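PDB 2PHP: bifunctional thiamine biosynthesis protein ThiDN from Methanocaldococcus jannaschii DSM 2661, which probably phosphorylates hydroxymethylpyrimidine and its monophosphate and, through the C-terminal ThiN domain described here, probably joins the resulting pyrophosphate to thiazole phosphate, giving thiamine phosphate. Local coordinates for residues I99-G104 / P158-L163; G103-L108 / K179-L184; D111-S116 / P145-D150. All coordinates share one frame; numbering follows the deposited sequence.

Contact 1: residues I99-G104 / P158-L163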
loop_
_atom_site.group_PDB
_atom_site.type_symbol
_atom_site.label_atom_id
_atom_site.label_comp_id
_atom_site.label_asym_id
_atom_site.label_seq_id
_atom_site.Cartn_x
_atom_site.Cartn_y
_atom_site.Cartn_z
ATOM N N ILE B 99 -16.375 -4.610 -14.719
ATOM C CA ILE B 99 -15.886 -3.293 -15.121
ATOM C C ILE B 99 -17.048 -2.324 -15.315
ATOM O O ILE B 99 -18.211 -2.735 -15.393
ATOM C CB ILE B 99 -15.060 -3.360 -16.426
ATOM C CG1 ILE B 99 -15.960 -3.723 -17.606
ATOM C CG2 ILE B 99 -13.947 -4.392 -16.282
ATOM C CD1 ILE B 99 -15.206 -3.780 -18.928
ATOM N N LYS B 100 -16.729 -1.039 -15.371
ATOM C CA LYS B 100 -17.749 -0.018 -15.523
ATOM C C LYS B 100 -18.594 -0.207 -16.785
ATOM O O LYS B 100 -18.095 -0.589 -17.849
ATOM C CB LYS B 100 -17.092 1.356 -15.516
ATOM C CG LYS B 100 -18.057 2.513 -15.577
ATOM C CD LYS B 100 -17.303 3.817 -15.775
ATOM C CE LYS B 100 -18.238 5.013 -15.692
ATOM N NZ LYS B 100 -17.481 6.264 -15.954
ATOM N N TYR B 101 -19.887 0.058 -16.649
ATOM C CA TYR B 101 -20.831 -0.081 -17.747
ATOM C C TYR B 101 -20.983 1.193 -18.572
ATOM O O TYR B 101 -20.831 2.292 -18.056
ATOM C CB TYR B 101 -22.198 -0.469 -17.193
ATOM C CG TYR B 101 -23.314 -0.343 -18.205
ATOM C CD1 TYR B 101 -23.577 -1.368 -19.117
ATOM C CD2 TYR B 101 -24.117 0.798 -18.245
ATOM C CE1 TYR B 101 -24.615 -1.262 -20.037
ATOM C CE2 TYR B 101 -25.156 0.915 -19.159
ATOM C CZ TYR B 101 -25.403 -0.120 -20.050
ATOM O OH TYR B 101 -26.455 -0.027 -20.937
ATOM N N ASP B 102 -21.305 1.028 -19.852
ATOM C CA ASP B 102 -21.527 2.152 -20.764
ATOM C C ASP B 102 -22.290 1.646 -21.991
ATOM O O ASP B 102 -21.795 0.789 -22.721
ATOM C CB ASP B 102 -20.201 2.780 -21.195
ATOM C CG ASP B 102 -20.389 3.945 -22.166
ATOM O OD1 ASP B 102 -20.955 3.739 -23.264
ATOM O OD2 ASP B 102 -19.967 5.069 -21.834
ATOM N N GLY B 103 -23.496 2.178 -22.195
ATOM C CA GLY B 103 -24.325 1.764 -23.318
ATOM C C GLY B 103 -23.668 1.867 -24.687
ATOM O O GLY B 103 -23.726 0.926 -25.488
ATOM N N GLY B 104 -23.047 3.011 -24.959
ATOM C CA GLY B 104 -22.386 3.195 -26.233
ATOM C C GLY B 104 -21.294 2.164 -26.430
ATOM O O GLY B 104 -21.138 1.612 -27.521
ATOM N N PRO B 158 -25.170 0.101 -12.948
ATOM C CA PRO B 158 -25.054 -0.866 -14.046
ATOM C C PRO B 158 -23.653 -1.494 -14.079
ATOM O O PRO B 158 -22.707 -0.923 -13.531
ATOM C CB PRO B 158 -25.365 -0.022 -15.288
ATOM C CG PRO B 158 -24.983 1.368 -14.874
ATOM C CD PRO B 158 -25.513 1.435 -13.464
HETATM N N MSE B 159 -23.518 -2.653 -14.721
HETATM C CA MSE B 159 -22.225 -3.334 -14.756
HETATM C C MSE B 159 -21.956 -4.181 -15.994
HETATM O O MSE B 159 -22.875 -4.736 -16.586
HETATM C CB MSE B 159 -22.101 -4.262 -13.541
HETATM C CG MSE B 159 -20.670 -4.650 -13.187
HETATM SE SE MSE B 159 -19.772 -3.111 -12.398
HETATM C CE MSE B 159 -21.022 -2.835 -10.941
ATOM N N ILE B 160 -20.684 -4.276 -16.370
ATOM C CA ILE B 160 -20.272 -5.124 -17.484
ATOM C C ILE B 160 -19.364 -6.175 -16.853
ATOM O O ILE B 160 -18.399 -5.843 -16.167
ATOM C CB ILE B 160 -19.449 -4.378 -18.554
ATOM C CG1 ILE B 160 -20.349 -3.450 -19.371
ATOM C CG2 ILE B 160 -18.773 -5.398 -19.478
ATOM C CD1 ILE B 160 -19.586 -2.558 -20.325
ATOM N N ARG B 161 -19.683 -7.441 -17.064
ATOM C CA ARG B 161 -18.877 -8.516 -16.512
ATOM C C ARG B 161 -18.208 -9.282 -17.658
ATOM O O ARG B 161 -18.881 -9.788 -18.555
ATOM C CB ARG B 161 -19.767 -9.426 -15.657
ATOM C CG ARG B 161 -20.546 -8.646 -14.598
ATOM C CD ARG B 161 -21.604 -9.476 -13.892
ATOM N NE ARG B 161 -22.345 -8.672 -12.915
ATOM C CZ ARG B 161 -23.329 -7.827 -13.220
ATOM N NH1 ARG B 161 -23.721 -7.669 -14.483
ATOM N NH2 ARG B 161 -23.901 -7.114 -12.261
ATOM N N VAL B 162 -16.877 -9.326 -17.635
ATOM C CA VAL B 162 -16.088 -10.012 -18.651
ATOM C C VAL B 162 -15.682 -11.397 -18.125
ATOM O O VAL B 162 -15.095 -11.512 -17.050
ATOM C CB VAL B 162 -14.821 -9.179 -19.012
ATOM C CG1 VAL B 162 -13.977 -9.908 -20.042
ATOM C CG2 VAL B 162 -15.239 -7.802 -19.549
ATOM N N LEU B 163 -16.010 -12.443 -18.881
ATOM C CA LEU B 163 -15.702 -13.817 -18.481
ATOM C C LEU B 163 -14.672 -14.450 -19.415
ATOM O O LEU B 163 -14.450 -13.967 -20.526
ATOM C CB LEU B 163 -16.979 -14.674 -18.479
ATOM C CG LEU B 163 -18.159 -14.250 -17.590
ATOM C CD1 LEU B 163 -18.852 -13.040 -18.189
ATOM C CD2 LEU B 163 -19.162 -15.390 -17.471
HETATM O O HOH W 1 -20.806 0.871 -13.929
#
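Tyr101 overlaps Pro158 obliquely through its ring carbon CD2, which stands 3.3 Å from Pro158 CB, and the two side chains cross at about a right angle. The CB bond of Tyr101 points toward segment 158-163, and with CG anti to the backbone N (chi1 167°) the second ortho carbon, CD1, meets Ile160 CG1 at the ring edge, 3.8 Å away. Tyr101 CB rests meanwhile on the peptide joining Pro158 to Met159. One ring face lies under a backbone group of its own segment, Gly103 N, which sits 3.6 Å above the plane toward the rim. The setting is the central mixed sheet of the ThiN domain, where strands 95-100 and 159-164 run antiparallel, and the contact illustrates how a pair of strands comes apart. Ile99 and Ile160 form a hydrogen-bonded pair: Ile99 N gives a nearly straight bond (176°) to Ile160 O at 2.8 Å, and Ile160 N returns one to Ile99 O at 3.1 Å, both donors lying almost along the C=O axes. Two residues further on, a water takes up the link, accepting from Tyr101 N at 3.0 Å and donating to Pro158 O. On the face that carries Ile99 and Ile160, Ile99 holds CG1 in the crowded position between N and the carbonyl carbon (chi1 68°), which sets it 3.7 Å from Ile160 CB and lets CD1 reach on to Val162 CG2. The selenomethionine Met159 starts off away from segment 99-104, but bends at chi2 and chi3 so that SE returns to Ile99 O, at 3.4 Å. Beyond the strand, Asp102 occupies the N-cap of helix 103-109, its OD1 accepting from Leu105 N, while Ile160 CD1 lies against the carbonyl oxygen of Lys100.

Contact 2: residues G103-L108 / K179-L184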
loop_
_atom_site.group_PDB
_atom_site.type_symbol
_atom_site.label_atom_id
_atom_site.label_comp_id
_atom_site.label_asym_id
_atom_site.label_seq_id
_atom_site.Cartn_x
_atom_site.Cartn_y
_atom_site.Cartn_z
ATOM N N GLY B 103 -23.496 2.178 -22.195
ATOM C CA GLY B 103 -24.325 1.764 -23.318
ATOM C C GLY B 103 -23.668 1.867 -24.687
ATOM O O GLY B 103 -23.726 0.926 -25.488
ATOM N N GLY B 104 -23.047 3.011 -24.959
ATOM C CA GLY B 104 -22.386 3.195 -26.233
ATOM C C GLY B 104 -21.294 2.164 -26.430
ATOM O O GLY B 104 -21.138 1.612 -27.521
ATOM N N LEU B 105 -20.535 1.906 -25.367
ATOM C CA LEU B 105 -19.443 0.942 -25.420
ATOM C C LEU B 105 -19.987 -0.439 -25.783
ATOM O O LEU B 105 -19.404 -1.147 -26.607
ATOM C CB LEU B 105 -18.719 0.901 -24.071
ATOM C CG LEU B 105 -17.518 -0.041 -23.901
ATOM C CD1 LEU B 105 -16.461 0.234 -24.967
ATOM C CD2 LEU B 105 -16.932 0.163 -22.514
ATOM N N ILE B 106 -21.111 -0.813 -25.177
ATOM C CA ILE B 106 -21.738 -2.107 -25.449
ATOM C C ILE B 106 -22.022 -2.276 -26.951
ATOM O O ILE B 106 -21.653 -3.294 -27.545
ATOM C CB ILE B 106 -23.063 -2.257 -24.665
ATOM C CG1 ILE B 106 -22.783 -2.348 -23.158
ATOM C CG2 ILE B 106 -23.818 -3.484 -25.143
ATOM C CD1 ILE B 106 -22.012 -3.591 -22.734
ATOM N N LYS B 107 -22.679 -1.280 -27.553
ATOM C CA LYS B 107 -22.990 -1.325 -28.987
ATOM C C LYS B 107 -21.728 -1.559 -29.800
ATOM O O LYS B 107 -21.717 -2.360 -30.725
ATOM C CB LYS B 107 -23.632 -0.014 -29.455
ATOM C CG LYS B 107 -24.971 0.284 -28.832
ATOM C CD LYS B 107 -25.529 1.600 -29.343
ATOM C CE LYS B 107 -26.837 1.944 -28.644
ATOM N NZ LYS B 107 -27.340 3.289 -29.046
ATOM N N LEU B 108 -20.664 -0.847 -29.453
ATOM C CA LEU B 108 -19.403 -0.990 -30.159
ATOM C C LEU B 108 -18.754 -2.343 -29.914
ATOM O O LEU B 108 -17.853 -2.734 -30.650
ATOM C CB LEU B 108 -18.426 0.105 -29.737
ATOM C CG LEU B 108 -18.738 1.538 -30.166
ATOM C CD1 LEU B 108 -17.611 2.445 -29.733
ATOM C CD2 LEU B 108 -18.889 1.593 -31.672
ATOM N N LYS B 179 -9.402 -0.010 -24.889
ATOM C CA LYS B 179 -8.924 0.804 -26.005
ATOM C C LYS B 179 -10.065 1.427 -26.783
ATOM O O LYS B 179 -9.959 2.556 -27.254
ATOM C CB LYS B 179 -8.036 -0.025 -26.931
ATOM C CG LYS B 179 -6.649 -0.228 -26.344
ATOM C CD LYS B 179 -5.795 -1.160 -27.175
ATOM C CE LYS B 179 -4.458 -1.410 -26.485
ATOM N NZ LYS B 179 -3.649 -2.452 -27.180
ATOM N N ILE B 180 -11.161 0.690 -26.906
ATOM C CA ILE B 180 -12.332 1.194 -27.606
ATOM C C ILE B 180 -12.893 2.329 -26.757
ATOM O O ILE B 180 -13.184 3.415 -27.255
ATOM C CB ILE B 180 -13.391 0.082 -27.779
ATOM C CG1 ILE B 180 -12.848 -0.992 -28.728
ATOM C CG2 ILE B 180 -14.709 0.673 -28.272
ATOM C CD1 ILE B 180 -13.792 -2.162 -28.940
ATOM N N TYR B 181 -13.013 2.074 -25.459
ATOM C CA TYR B 181 -13.528 3.068 -24.534
ATOM C C TYR B 181 -12.687 4.347 -24.554
ATOM O O TYR B 181 -13.234 5.448 -24.468
ATOM C CB TYR B 181 -13.562 2.500 -23.116
ATOM C CG TYR B 181 -14.240 3.405 -22.120
ATOM C CD1 TYR B 181 -15.614 3.639 -22.186
ATOM C CD2 TYR B 181 -13.513 4.021 -21.102
ATOM C CE1 TYR B 181 -16.248 4.462 -21.262
ATOM C CE2 TYR B 181 -14.136 4.842 -20.166
ATOM C CZ TYR B 181 -15.498 5.058 -20.253
ATOM O OH TYR B 181 -16.118 5.857 -19.333
ATOM N N ASN B 182 -11.365 4.210 -24.659
ATOM C CA ASN B 182 -10.500 5.387 -24.683
ATOM C C ASN B 182 -10.866 6.317 -25.836
ATOM O O ASN B 182 -10.830 7.538 -25.690
ATOM C CB ASN B 182 -9.020 5.001 -24.806
ATOM C CG ASN B 182 -8.468 4.348 -23.541
ATOM O OD1 ASN B 182 -8.900 4.650 -22.418
ATOM N ND2 ASN B 182 -7.492 3.457 -23.718
ATOM N N THR B 183 -11.211 5.733 -26.981
ATOM C CA THR B 183 -11.585 6.510 -28.152
ATOM C C THR B 183 -12.890 7.241 -27.856
ATOM O O THR B 183 -13.015 8.432 -28.135
ATOM C CB THR B 183 -11.768 5.599 -29.390
ATOM O OG1 THR B 183 -10.577 4.831 -29.592
ATOM C CG2 THR B 183 -12.029 6.430 -30.644
ATOM N N LEU B 184 -13.856 6.535 -27.280
ATOM C CA LEU B 184 -15.134 7.158 -26.947
ATOM C C LEU B 184 -14.897 8.317 -25.990
ATOM O O LEU B 184 -15.472 9.390 -26.143
ATOM C CB LEU B 184 -16.077 6.167 -26.265
ATOM C CG LEU B 184 -16.583 4.949 -27.033
ATOM C CD1 LEU B 184 -17.568 4.200 -26.149
ATOM C CD2 LEU B 184 -17.252 5.381 -28.330
#
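Helix-helix packing joins the short helix 103-109 to the last turns of helix 167-185, the long helix near the end of the ThiN domain. The local axes approach to 10.2 Å, and their N-to-C directions lie 128° apart, so the helices run obliquely but more antiparallel than parallel. No hydrogen bond crosses between them; the join is apolar, methyl groups of leucine and isoleucine meeting one another and the ring of Tyr181. Leu105 loses more surface to this contact than any other residue. Its CG is anti to the backbone N (chi1 -179°), and the fork straddles two successive residues of the long helix: CD1 meets Ile180 CG2 at 3.8 Å, while CD2 touches Tyr181 CD1 at 3.7 Å, the leucine and tyrosine side chains crossing at about a right angle. From a third quarter Leu184 CD1 reaches the backbone of the same leucine, 3.8 Å from Leu105 CA. An alanine here would lose both methyls and with them the contacts to Ile180 and Tyr181, and would probably loosen the hold of the short helix on the long one. One turn further on, the CB bond of Leu108 points toward helix 167-185, with CG beside the backbone N. Leu108 slides past Ile180 in the opposite direction, and its CD1 shares Ile180 CG2 with Leu105, at 3.7 Å. Ile180 itself also packs on Lys112, in the loop after the short helix. Leu108 and Leu184 come together tip to tip, and there the packing is tight: Leu108 CD1 and Leu184 CD2 are only 3.3 Å apart, closer than usual van der Waals contact.

Contact 3: residues D111-S116 / P145-D150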
loop_
_atom_site.group_PDB
_atom_site.type_symbol
_atom_site.label_atom_id
_atom_site.label_comp_id
_atom_site.label_asym_id
_atom_site.label_seq_id
_atom_site.Cartn_x
_atom_site.Cartn_y
_atom_site.Cartn_z
ATOM N N ASP B 111 -20.153 -6.389 -31.725
ATOM C CA ASP B 111 -19.664 -6.838 -33.017
ATOM C C ASP B 111 -18.355 -7.623 -32.872
ATOM O O ASP B 111 -18.000 -8.425 -33.742
ATOM C CB ASP B 111 -19.456 -5.632 -33.935
ATOM C CG ASP B 111 -20.748 -4.868 -34.191
ATOM O OD1 ASP B 111 -21.679 -5.451 -34.794
ATOM O OD2 ASP B 111 -20.836 -3.688 -33.781
ATOM N N LYS B 112 -17.652 -7.407 -31.761
ATOM C CA LYS B 112 -16.374 -8.080 -31.504
ATOM C C LYS B 112 -16.465 -9.128 -30.390
ATOM O O LYS B 112 -15.563 -9.952 -30.220
ATOM C CB LYS B 112 -15.314 -7.041 -31.130
ATOM C CG LYS B 112 -15.122 -5.971 -32.187
ATOM C CD LYS B 112 -14.242 -4.835 -31.686
ATOM C CE LYS B 112 -14.243 -3.705 -32.715
ATOM N NZ LYS B 112 -13.236 -2.648 -32.425
ATOM N N PHE B 113 -17.558 -9.096 -29.638
ATOM C CA PHE B 113 -17.735 -10.027 -28.531
ATOM C C PHE B 113 -19.136 -10.612 -28.458
ATOM O O PHE B 113 -20.094 -10.027 -28.965
ATOM C CB PHE B 113 -17.443 -9.310 -27.205
ATOM C CG PHE B 113 -16.011 -8.911 -27.029
ATOM C CD1 PHE B 113 -15.048 -9.862 -26.709
ATOM C CD2 PHE B 113 -15.618 -7.587 -27.183
ATOM C CE1 PHE B 113 -13.711 -9.499 -26.539
ATOM C CE2 PHE B 113 -14.282 -7.215 -27.017
ATOM C CZ PHE B 113 -13.329 -8.175 -26.692
ATOM N N ALA B 114 -19.239 -11.778 -27.828
ATOM C CA ALA B 114 -20.523 -12.426 -27.616
ATOM C C ALA B 114 -21.034 -11.728 -26.363
ATOM O O ALA B 114 -20.372 -11.745 -25.324
ATOM C CB ALA B 114 -20.337 -13.909 -27.353
ATOM N N VAL B 115 -22.204 -11.107 -26.468
ATOM C CA VAL B 115 -22.790 -10.368 -25.358
ATOM C C VAL B 115 -24.193 -10.859 -25.003
ATOM O O VAL B 115 -24.980 -11.227 -25.875
ATOM C CB VAL B 115 -22.880 -8.857 -25.700
ATOM C CG1 VAL B 115 -23.299 -8.062 -24.476
ATOM C CG2 VAL B 115 -21.550 -8.363 -26.235
ATOM N N SER B 116 -24.494 -10.861 -23.711
ATOM C CA SER B 116 -25.798 -11.267 -23.224
ATOM C C SER B 116 -26.063 -10.444 -21.967
ATOM O O SER B 116 -25.169 -9.759 -21.471
ATOM C CB SER B 116 -25.816 -12.763 -22.911
ATOM O OG SER B 116 -27.119 -13.179 -22.544
ATOM N N PRO B 145 -21.276 -16.342 -22.664
ATOM C CA PRO B 145 -20.746 -15.328 -23.577
ATOM C C PRO B 145 -19.463 -14.708 -23.037
ATOM O O PRO B 145 -18.971 -15.112 -21.984
ATOM C CB PRO B 145 -21.881 -14.314 -23.649
ATOM C CG PRO B 145 -22.407 -14.333 -22.235
ATOM C CD PRO B 145 -22.430 -15.822 -21.906
ATOM N N ASP B 146 -18.929 -13.735 -23.768
ATOM C CA ASP B 146 -17.722 -13.037 -23.344
ATOM C C ASP B 146 -18.129 -11.976 -22.330
ATOM O O ASP B 146 -17.363 -11.622 -21.436
ATOM C CB ASP B 146 -17.068 -12.323 -24.522
ATOM C CG ASP B 146 -16.564 -13.276 -25.578
ATOM O OD1 ASP B 146 -15.619 -14.035 -25.287
ATOM O OD2 ASP B 146 -17.117 -13.259 -26.695
ATOM N N ILE B 147 -19.351 -11.480 -22.482
ATOM C CA ILE B 147 -19.849 -10.416 -21.629
ATOM C C ILE B 147 -21.280 -10.605 -21.153
ATOM O O ILE B 147 -22.161 -11.012 -21.916
ATOM C CB ILE B 147 -19.776 -9.063 -22.379
ATOM C CG1 ILE B 147 -18.328 -8.762 -22.770
ATOM C CG2 ILE B 147 -20.370 -7.963 -21.535
ATOM C CD1 ILE B 147 -18.162 -7.530 -23.640
ATOM N N ILE B 148 -21.488 -10.304 -19.877
ATOM C CA ILE B 148 -22.795 -10.357 -19.262
ATOM C C ILE B 148 -22.907 -8.997 -18.582
ATOM O O ILE B 148 -22.123 -8.665 -17.691
ATOM C CB ILE B 148 -22.904 -11.475 -18.203
ATOM C CG1 ILE B 148 -22.839 -12.847 -18.880
ATOM C CG2 ILE B 148 -24.220 -11.349 -17.452
ATOM C CD1 ILE B 148 -23.034 -13.999 -17.935
ATOM N N TYR B 149 -23.861 -8.193 -19.027
ATOM C CA TYR B 149 -24.035 -6.873 -18.452
ATOM C C TYR B 149 -25.476 -6.718 -18.021
ATOM O O TYR B 149 -26.312 -7.556 -18.330
ATOM C CB TYR B 149 -23.677 -5.803 -19.491
ATOM C CG TYR B 149 -24.743 -5.550 -20.545
ATOM C CD1 TYR B 149 -25.823 -4.702 -20.286
ATOM C CD2 TYR B 149 -24.669 -6.149 -21.805
ATOM C CE1 TYR B 149 -26.798 -4.453 -21.254
ATOM C CE2 TYR B 149 -25.639 -5.907 -22.779
ATOM C CZ TYR B 149 -26.700 -5.058 -22.498
ATOM O OH TYR B 149 -27.658 -4.815 -23.458
ATOM N N ASP B 150 -25.750 -5.658 -17.277
ATOM C CA ASP B 150 -27.103 -5.356 -16.848
ATOM C C ASP B 150 -27.150 -3.843 -16.681
ATOM O O ASP B 150 -26.137 -3.215 -16.351
ATOM C CB ASP B 150 -27.473 -6.101 -15.555
ATOM C CG ASP B 150 -26.914 -5.442 -14.304
ATOM O OD1 ASP B 150 -25.686 -5.502 -14.088
ATOM O OD2 ASP B 150 -27.716 -4.866 -13.541
#
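The strand ends of segments 111-116 and 145-150 pair in parallel, Val115 bridging Ile147 and Ser116 bridging Ile148. The bonds of this ladder are Ile147 N to Ala114 O at 3.0 Å, Ser116 N to Ile147 O at 2.9 Å and Tyr149 N to Ser116 O at 3.2 Å. Ala114 O is gripped twice, because Asp146 N also donates to it, from above the carbonyl plane rather than from a lone-pair direction. These strands are the two ends of a beta-alpha-beta unit whose connection includes helix 129-141, and strand 115-117 lies at one margin of the chain's main sheet. The side chain of Asp146 closes the N-terminal end of the ladder. With CG beside its own backbone N (chi1 -65°), it turns OD2 to Ala114 N, a bond of 2.8 Å that is nearly straight (169°) and uses the anti lone pair. The same oxygen lies in plane at the edge of the Phe113 ring, whose CD1 approaches Asp146 CB; ring and carboxylate planes are 72° apart. At the other end Tyr149 takes the crowded chi1 position, between N and the carbonyl carbon, which brings the ring close to strand 115-117. Val115 CG1 meets that ring at its edge, in plane, 3.6 Å from Tyr149 CD2. Ser116 sets CB 3.8 Å from Pro145 CG, while its OG bonds to Ala137 O on the connecting helix. Asp146 OD1 forms a salt bridge with Lys173, so both carboxylate oxygens have partners. A backbone N-H on one oxygen and a lysine on the other would be expected to keep this aspartate ionised and its orientation fixed.

Along the chain the first segments come in the order 99-104, 103-108, 111-116, followed by the second segments 145-150, 158-163 and 179-184, so contact 3 is enclosed by the other two. Contacts 1 and 3 have centres about 9 Å apart and meet in one sheet, where strand 147-150 lies between strands 115-117 and 159-164; Arg161 of contact 1 forms a salt bridge with Asp150 of contact 3. Contact 2, its centre about 10 Å from contact 1 and 13 Å from contact 3, shares helix 103-109 with contact 1. Ile106 on that helix touches Tyr101, Ile160 and Tyr149, tying helix to sheet within the ThiN domain.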